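Local coordinates for protein 2-dehydro-3-deoxy-D-arabinonate dehydratase (Sulfolobus solfataricus, PDB 2Q18) that dehydrates 2-dehydro-3-deoxy-D-arabinonate to 2,5-dioxopentanoate in a pentose oxidation pathway, working as a metal-dependent homotetramer of the FAH family, at residues 14-19 against 24-29. Residues are numbered along the deposited sequence; the frame is centred on the assembly and turned at random.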
# COMPACT_ATOMS: atom_id res chain seq x y z
N SER A 14 0.36 -4.67 19.31
CA SER A 14 1.19 -5.66 19.98
C SER A 14 1.85 -5.09 21.23
O SER A 14 2.24 -3.92 21.26
CB SER A 14 2.25 -6.21 19.03
OG SER A 14 1.67 -7.11 18.11
N TYR A 15 1.95 -5.93 22.25
CA TYR A 15 2.57 -5.56 23.51
C TYR A 15 3.52 -6.65 23.95
O TYR A 15 3.34 -7.83 23.60
CB TYR A 15 1.52 -5.35 24.61
CG TYR A 15 0.49 -4.29 24.33
CD1 TYR A 15 0.73 -2.95 24.63
CD2 TYR A 15 -0.75 -4.63 23.79
CE1 TYR A 15 -0.23 -1.97 24.40
CE2 TYR A 15 -1.72 -3.66 23.55
CZ TYR A 15 -1.45 -2.34 23.86
OH TYR A 15 -2.41 -1.38 23.61
N ALA A 16 4.53 -6.26 24.72
CA ALA A 16 5.44 -7.20 25.34
C ALA A 16 5.43 -6.97 26.85
O ALA A 16 5.52 -5.83 27.31
CB ALA A 16 6.84 -7.02 24.80
N ILE A 17 5.29 -8.05 27.61
CA ILE A 17 5.47 -7.97 29.06
C ILE A 17 6.86 -8.48 29.43
O ILE A 17 7.26 -9.58 29.03
CB ILE A 17 4.32 -8.63 29.89
CG1 ILE A 17 4.66 -8.62 31.39
CG2 ILE A 17 4.01 -10.05 29.40
CD1 ILE A 17 3.45 -8.59 32.32
N LEU A 18 7.59 -7.66 30.17
CA LEU A 18 8.93 -7.99 30.65
C LEU A 18 8.85 -8.72 31.99
O LEU A 18 7.80 -8.70 32.65
CB LEU A 18 9.77 -6.73 30.77
CG LEU A 18 10.53 -6.20 29.54
CD1 LEU A 18 9.78 -6.38 28.21
CD2 LEU A 18 10.90 -4.74 29.75
N ASP A 19 9.95 -9.36 32.39
CA ASP A 19 9.99 -10.14 33.63
C ASP A 19 9.61 -9.34 34.88
O ASP A 19 9.01 -9.89 35.81
CB ASP A 19 11.37 -10.79 33.81
CG ASP A 19 11.59 -11.98 32.88
OD1 ASP A 19 10.77 -12.93 32.93
OD2 ASP A 19 12.58 -11.98 32.12
N ILE A 24 5.42 -3.08 27.44
CA ILE A 24 5.87 -2.23 26.34
C ILE A 24 4.95 -2.36 25.13
O ILE A 24 4.66 -3.47 24.68
CB ILE A 24 7.33 -2.57 25.93
CG1 ILE A 24 8.27 -2.42 27.14
CG2 ILE A 24 7.80 -1.67 24.77
CD1 ILE A 24 9.71 -2.83 26.85
N ARG A 25 4.48 -1.23 24.62
CA ARG A 25 3.76 -1.20 23.35
C ARG A 25 4.78 -1.20 22.22
O ARG A 25 5.64 -0.32 22.15
CB ARG A 25 2.87 0.04 23.26
CG ARG A 25 2.21 0.22 21.90
CD ARG A 25 1.07 1.21 22.01
NE ARG A 25 0.54 1.56 20.70
CZ ARG A 25 -0.65 2.11 20.50
NH1 ARG A 25 -1.46 2.36 21.54
NH2 ARG A 25 -1.05 2.40 19.27
N LEU A 26 4.68 -2.20 21.34
CA LEU A 26 5.66 -2.41 20.29
C LEU A 26 5.50 -1.45 19.11
O LEU A 26 4.38 -1.16 18.69
CB LEU A 26 5.61 -3.86 19.78
CG LEU A 26 5.89 -4.98 20.79
CD1 LEU A 26 5.99 -6.31 20.06
CD2 LEU A 26 7.15 -4.71 21.58
N ASP A 27 6.64 -0.98 18.60
CA ASP A 27 6.69 -0.16 17.39
C ASP A 27 6.58 -1.02 16.13
O ASP A 27 6.00 -0.60 15.14
CB ASP A 27 8.01 0.61 17.31
CG ASP A 27 8.13 1.69 18.36
OD1 ASP A 27 7.12 2.06 19.00
OD2 ASP A 27 9.26 2.19 18.53
N GLU A 28 7.16 -2.22 16.19
CA GLU A 28 7.29 -3.11 15.04
C GLU A 28 6.21 -4.19 15.01
O GLU A 28 5.63 -4.53 16.05
CB GLU A 28 8.65 -3.82 15.06
CG GLU A 28 9.87 -2.92 15.10
CD GLU A 28 11.15 -3.68 14.84
OE1 GLU A 28 11.60 -4.46 15.72
OE2 GLU A 28 11.73 -3.51 13.75
N ASP A 29 5.98 -4.75 13.81
CA ASP A 29 5.27 -6.02 13.63
C ASP A 29 5.86 -7.06 14.57
O ASP A 29 7.08 -7.13 14.71
CB ASP A 29 5.39 -6.48 12.16
CG ASP A 29 5.40 -8.00 12.00
OD1 ASP A 29 4.39 -8.68 12.28
OD2 ASP A 29 6.45 -8.54 11.55
O HOH W 1 1.94 -2.71 17.94
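Ser14 O takes the N-H of Leu26 in a nearly straight bond, N to O 3.0 Å, although the donor lies tilted 34° from the carbonyl plane. Where the strands begin to part, a water replaces the direct link, accepting from Ser14 N and donating to Leu26 O. Ser14 CB also rests against Leu26 CD1, 3.9 Å away.

Tyr15 forms a non-hydrogen-bonded pair with Arg25. Its CG stands beside the backbone N (chi1 -59°), which lays the CD1-CE1 side of the ring across the start of the arginine chain; CD1 is 3.7 Å from Arg25 CA. Arg25, extended from CG to NE, carries its guanidinium past the ring, the two planes 79° apart. The polar ends of both side chains reach the second subunit: Tyr15 OH hydrogen-bonds to Asp46 of the second subunit, and Arg25 forms salt bridges to Asp46 and Asp27 of that same subunit. Tyr15 CA adds a CA-H...O contact to Ile24 O (3.2 Å).

Ala16 and Ile24 make the hydrogen-bonded pair, exchanging two backbone N-H...O bonds of 2.8 Å between N of one residue and O of the other. Ala16 CB meets Leu26 CD2 at 4.0 Å, on the face opposite Tyr15, where helix 30-40 packs against Leu26. Beyond the strand, Leu18 turns its two methyls onto Ile24 CD1, the closer being CD2 at 3.7 Å.

This is the antiparallel pairing of a beta hairpin, strands 11-17 and 23-26, set in the N-terminal part of the chain away from the metal and substrate sites, with the polar ends of the Tyr15-Arg25 face reaching the second subunit of the tetramer.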